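Local coordinates for tail spike protein (Acinetobacter phage vB_AbaP_AS12, PDB 6EU4) that probably recognises and depolymerises the capsular polysaccharide of its Acinetobacter baumannii host, as the trimeric tailspike of the phage, at residues S516-L521 with A539-S544; N532-Q537 with T553-Q558. All blocks are in the same frame, centred on the assembly; numbering follows the deposited sequence.

Contact 1 of 2, residues S516-L521 with A539-S544; sequences SGVPYL and AFAISS
Two groups of the facing strand grip Phe540 O, one through a bent hydrogen bond and one through a weaker CA-H...O contact. Leu521 N bonds to it at 3.3 Å, in the carbonyl plane on a lone pair, but bent to 142° at the hydrogen. Tyr520 CA makes the CA-H...O contact to Phe540 O at 3.2 Å. The flanking bonds are shorter and straighter: Phe540 N gives to Leu521 O at 2.8 Å, and Ile542 N gives to Pro519 O at 2.9 Å, each nearly along the C=O axis. Tyr520 and Ala541 form a non-hydrogen-bonded pair. Tyr520 CG lies anti to the carbonyl carbon (chi1 -79°), which lays the ring across Ala541. Ala541 CA sits over one ring face, 3.9 Å from the centroid, a CH-pi contact. Ala539 CB meets the edge of the same ring. The phenol OH bonds to Ser515 O, which fixes the far end of the ring. Val518 CG2 packs on Ala541 CB at 3.8 Å. On the face of Leu521 and Phe540, Ile542 CD1 crosses Leu521 CG obliquely at 4.1 Å. The Phe540 ring turns its edge to Leu521 O. A second subunit covers this side, with its Trp525 ring meeting that of Phe540. The arrangement is the open end of an antiparallel beta hairpin, strands 520-526 and 535-542, at a trimer interface.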
loop_
_atom_site.group_PDB
_atom_site.type_symbol
_atom_site.label_atom_id
_atom_site.label_comp_id
_atom_site.label_asym_id
_atom_site.label_seq_id
_atom_site.Cartn_x
_atom_site.Cartn_y
_atom_site.Cartn_z
ATOM N N SER A 516 -18.729 8.616 52.590
ATOM C CA SER A 516 -18.137 7.302 52.401
ATOM C C SER A 516 -19.207 6.216 52.292
ATOM O O SER A 516 -20.339 6.370 52.761
ATOM C CB SER A 516 -17.204 6.974 53.561
ATOM O OG SER A 516 -17.965 6.878 54.755
ATOM N N GLY A 517 -18.827 5.102 51.662
ATOM C CA GLY A 517 -19.615 3.888 51.761
ATOM C C GLY A 517 -20.767 3.770 50.793
ATOM O O GLY A 517 -21.658 2.937 51.007
ATOM N N VAL A 518 -20.791 4.587 49.746
ATOM C CA VAL A 518 -21.789 4.486 48.685
ATOM C C VAL A 518 -21.054 4.543 47.353
ATOM O O VAL A 518 -19.960 5.114 47.276
ATOM C CB VAL A 518 -22.842 5.603 48.771
ATOM C CG1 VAL A 518 -23.682 5.457 50.030
ATOM C CG2 VAL A 518 -22.180 6.975 48.721
ATOM N N PRO A 519 -21.606 3.967 46.291
ATOM C CA PRO A 519 -20.966 4.060 44.974
ATOM C C PRO A 519 -21.116 5.458 44.397
ATOM O O PRO A 519 -22.018 6.207 44.777
ATOM C CB PRO A 519 -21.727 3.028 44.139
ATOM C CG PRO A 519 -23.068 2.949 44.783
ATOM C CD PRO A 519 -22.850 3.180 46.260
ATOM N N TYR A 520 -20.233 5.791 43.445
ATOM C CA TYR A 520 -20.184 7.129 42.855
ATOM C C TYR A 520 -20.056 7.110 41.341
ATOM O O TYR A 520 -19.428 6.224 40.752
ATOM C CB TYR A 520 -18.987 7.945 43.357
ATOM C CG TYR A 520 -19.142 8.567 44.717
ATOM C CD1 TYR A 520 -18.994 7.811 45.872
ATOM C CD2 TYR A 520 -19.396 9.925 44.850
ATOM C CE1 TYR A 520 -19.112 8.389 47.121
ATOM C CE2 TYR A 520 -19.511 10.509 46.087
ATOM C CZ TYR A 520 -19.375 9.747 47.221
ATOM O OH TYR A 520 -19.503 10.325 48.466
ATOM N N LEU A 521 -20.650 8.124 40.723
ATOM C CA LEU A 521 -20.200 8.663 39.451
ATOM C C LEU A 521 -19.608 10.036 39.721
ATOM O O LEU A 521 -20.157 10.802 40.519
ATOM C CB LEU A 521 -21.353 8.777 38.455
ATOM C CG LEU A 521 -21.860 7.460 37.879
ATOM C CD1 LEU A 521 -23.177 7.658 37.150
ATOM C CD2 LEU A 521 -20.810 6.897 36.933
ATOM N N ALA A 539 -19.628 15.202 41.986
ATOM C CA ALA A 539 -19.743 13.841 42.505
ATOM C C ALA A 539 -21.192 13.513 42.830
ATOM O O ALA A 539 -21.877 14.292 43.510
ATOM C CB ALA A 539 -18.879 13.646 43.750
ATOM N N PHE A 540 -21.648 12.353 42.328
ATOM C CA PHE A 540 -22.947 11.777 42.646
ATOM C C PHE A 540 -22.726 10.626 43.623
ATOM O O PHE A 540 -22.214 9.571 43.236
ATOM C CB PHE A 540 -23.642 11.261 41.388
ATOM C CG PHE A 540 -23.980 12.330 40.389
ATOM C CD1 PHE A 540 -25.185 13.008 40.478
ATOM C CD2 PHE A 540 -23.118 12.640 39.350
ATOM C CE1 PHE A 540 -25.518 13.991 39.565
ATOM C CE2 PHE A 540 -23.459 13.630 38.424
ATOM C CZ PHE A 540 -24.657 14.295 38.531
ATOM N N ALA A 541 -23.083 10.842 44.886
ATOM C CA ALA A 541 -23.063 9.788 45.899
ATOM C C ALA A 541 -24.383 9.037 45.813
ATOM O O ALA A 541 -25.403 9.504 46.320
ATOM C CB ALA A 541 -22.845 10.383 47.285
ATOM N N ILE A 542 -24.361 7.848 45.205
ATOM C CA ILE A 542 -25.571 7.177 44.730
ATOM C C ILE A 542 -26.012 6.137 45.759
ATOM O O ILE A 542 -25.336 5.124 45.965
ATOM C CB ILE A 542 -25.344 6.535 43.356
ATOM C CG1 ILE A 542 -24.920 7.594 42.330
ATOM C CG2 ILE A 542 -26.603 5.785 42.896
ATOM C CD1 ILE A 542 -24.513 7.028 41.004
ATOM N N SER A 543 -27.171 6.365 46.380
ATOM C CA SER A 543 -27.852 5.368 47.189
ATOM C C SER A 543 -28.974 4.743 46.353
ATOM O O SER A 543 -29.205 5.116 45.201
ATOM C CB SER A 543 -28.381 5.985 48.492
ATOM O OG SER A 543 -27.308 6.437 49.316
ATOM N N SER A 544 -29.690 3.784 46.943
ATOM C CA SER A 544 -30.599 2.966 46.143
ATOM C C SER A 544 -31.770 3.778 45.600
ATOM O O SER A 544 -32.288 3.462 44.524
ATOM C CB SER A 544 -31.119 1.784 46.962
ATOM O OG SER A 544 -31.881 2.235 48.056
#

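Contact 2 of 2, residues N532-Q537 with T553-Q558; sequences NSYNAQ and TGDYGQ
The segments run almost exactly antiparallel, 172° apart, and Asp555 to Gln558 make a type II beta turn where strand 547-554 ends. Asn535 and Gly554 are a hydrogen-bonded pair. Asn535 N gives to Gly554 O at 2.9 Å. Gly554 N gives to Asn535 O at 2.8 Å from above the carbonyl plane. Beyond the pair, side chains overlap in series. Tyr556 CB sits over the centre of the Tyr534 ring, 3.6 Å from its centroid. Asn532 CB in turn lies over one face of the Tyr556 ring, 3.6 Å from that centroid. The two rings are oblique, with planes at 40°. With CG anti to the backbone N (chi1 -170°), the Tyr556 ring runs on past Tyr534 to lie against Asn532. This is the open end of the hairpin of strands 535-542 and 547-554. Arg491 ties it together, bonding to both Ser533 O and Asp555 O through NH2. One water accepts from Gly557 N and Ser533 N and donates to Asn532 OD1. Another joins Tyr534 OH to Asp555 OD1, to which it donates at 2.7 Å. Ser533 OG donates at 2.7 Å, on a lone pair, to Asn535 OD1, which also accepts from Arg491 NE. Pro519 of the third subunit packs on Tyr534.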
loop_
_atom_site.group_PDB
_atom_site.type_symbol
_atom_site.label_atom_id
_atom_site.label_comp_id
_atom_site.label_asym_id
_atom_site.label_seq_id
_atom_site.Cartn_x
_atom_site.Cartn_y
_atom_site.Cartn_z
ATOM N N ASN A 532 0.574 20.678 36.751
ATOM C CA ASN A 532 -0.351 21.586 37.413
ATOM C C ASN A 532 -1.568 21.788 36.525
ATOM O O ASN A 532 -1.469 21.732 35.299
ATOM C CB ASN A 532 0.289 22.943 37.707
ATOM C CG ASN A 532 1.294 22.876 38.847
ATOM O OD1 ASN A 532 0.924 22.697 39.999
ATOM N ND2 ASN A 532 2.573 23.006 38.520
ATOM N N SER A 533 -2.717 22.029 37.153
ATOM C CA SER A 533 -3.965 22.150 36.405
ATOM C C SER A 533 -5.033 22.826 37.263
ATOM O O SER A 533 -5.009 22.747 38.494
ATOM C CB SER A 533 -4.480 20.785 35.933
ATOM O OG SER A 533 -4.573 19.850 37.001
ATOM N N TYR A 534 -5.950 23.506 36.584
ATOM C CA TYR A 534 -7.247 23.853 37.151
ATOM C C TYR A 534 -8.142 22.628 37.093
ATOM O O TYR A 534 -8.129 21.891 36.101
ATOM C CB TYR A 534 -7.914 24.981 36.361
ATOM C CG TYR A 534 -7.182 26.274 36.414
ATOM C CD1 TYR A 534 -7.395 27.160 37.454
ATOM C CD2 TYR A 534 -6.273 26.633 35.416
ATOM C CE1 TYR A 534 -6.712 28.363 37.515
ATOM C CE2 TYR A 534 -5.594 27.827 35.482
ATOM C CZ TYR A 534 -5.826 28.683 36.534
ATOM O OH TYR A 534 -5.173 29.878 36.634
ATOM N N ASN A 535 -8.941 22.425 38.137
ATOM C CA ASN A 535 -9.846 21.282 38.160
ATOM C C ASN A 535 -11.161 21.630 38.837
ATOM O O ASN A 535 -11.264 22.566 39.636
ATOM C CB ASN A 535 -9.230 20.074 38.877
ATOM C CG ASN A 535 -8.041 19.499 38.133
ATOM O OD1 ASN A 535 -6.895 19.857 38.402
ATOM N ND2 ASN A 535 -8.310 18.618 37.191
ATOM N N ALA A 536 -12.167 20.833 38.503
ATOM C CA ALA A 536 -13.442 20.823 39.209
ATOM C C ALA A 536 -13.978 19.404 39.168
ATOM O O ALA A 536 -13.662 18.637 38.254
ATOM C CB ALA A 536 -14.437 21.791 38.570
ATOM N N GLN A 537 -14.801 19.055 40.154
ATOM C CA GLN A 537 -15.437 17.752 40.168
ATOM C C GLN A 537 -16.879 17.890 40.624
ATOM O O GLN A 537 -17.187 18.677 41.524
ATOM C CB GLN A 537 -14.699 16.754 41.072
ATOM C CG GLN A 537 -13.295 16.382 40.588
ATOM C CD GLN A 537 -12.592 15.413 41.535
ATOM O OE1 GLN A 537 -12.824 15.425 42.734
ATOM N NE2 GLN A 537 -11.755 14.542 40.979
ATOM N N THR A 553 -13.585 22.485 43.602
ATOM C CA THR A 553 -12.645 23.011 42.625
ATOM C C THR A 553 -11.234 22.927 43.170
ATOM O O THR A 553 -11.011 22.922 44.383
ATOM C CB THR A 553 -12.942 24.473 42.273
ATOM O OG1 THR A 553 -12.969 25.247 43.466
ATOM C CG2 THR A 553 -14.274 24.599 41.548
ATOM N N GLY A 554 -10.289 22.910 42.238
ATOM C CA GLY A 554 -8.876 22.986 42.560
ATOM C C GLY A 554 -8.191 24.029 41.708
ATOM O O GLY A 554 -8.193 23.945 40.477
ATOM N N ASP A 555 -7.626 25.040 42.357
ATOM C CA ASP A 555 -6.915 26.091 41.655
ATOM C C ASP A 555 -5.569 25.563 41.169
ATOM O O ASP A 555 -5.007 24.621 41.730
ATOM C CB ASP A 555 -6.747 27.290 42.593
ATOM C CG ASP A 555 -6.404 28.603 41.880
ATOM O OD1 ASP A 555 -6.336 28.658 40.627
ATOM O OD2 ASP A 555 -6.196 29.609 42.620
ATOM N N TYR A 556 -5.078 26.166 40.094
ATOM C CA TYR A 556 -3.775 25.828 39.542
ATOM C C TYR A 556 -2.697 26.004 40.607
ATOM O O TYR A 556 -2.518 27.103 41.142
ATOM C CB TYR A 556 -3.516 26.734 38.344
ATOM C CG TYR A 556 -2.318 26.394 37.499
ATOM C CD1 TYR A 556 -1.050 26.866 37.826
ATOM C CD2 TYR A 556 -2.462 25.629 36.357
ATOM C CE1 TYR A 556 0.048 26.568 37.034
ATOM C CE2 TYR A 556 -1.366 25.327 35.551
ATOM C CZ TYR A 556 -0.121 25.810 35.898
ATOM O OH TYR A 556 0.976 25.513 35.119
ATOM N N GLY A 557 -1.988 24.919 40.925
ATOM C CA GLY A 557 -0.951 24.958 41.939
ATOM C C GLY A 557 -1.442 24.925 43.371
ATOM O O GLY A 557 -0.642 25.128 44.293
ATOM N N GLN A 558 -2.722 24.672 43.591
ATOM C CA GLN A 558 -3.290 24.595 44.929
ATOM C C GLN A 558 -3.987 23.258 45.115
ATOM O O GLN A 558 -4.450 22.636 44.158
ATOM C CB GLN A 558 -4.310 25.718 45.182
ATOM C CG GLN A 558 -3.774 27.114 44.999
ATOM C CD GLN A 558 -2.818 27.548 46.122
ATOM O OE1 GLN A 558 -2.750 26.931 47.185
ATOM N NE2 GLN A 558 -2.089 28.622 45.876
HETATM O O HOH W 1 -2.110 22.208 40.200
HETATM O O HOH W 2 -4.850 30.552 39.402
#

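Contacts 1 and 2 share strand 535-542 and use its two ends, with centres about 23 Å apart. In contact 1 the last residues of strand 535-542 pair with strand 520-526; in contact 2 its first residues pair with strand 547-554. Within one chain they do not otherwise touch. Between subunits they do meet. Pro519, Leu521, Phe540 and Ile542 of contact 1 pack on Tyr534, Asn535, Thr553 and Asp555 of a second subunit, which are residues of its contact 2. Contact 2 meets contact 1 of the third subunit in the same way. The centre of contact 1 lies about 52 Å, and that of contact 2 about 44 Å, from the centre of the chain.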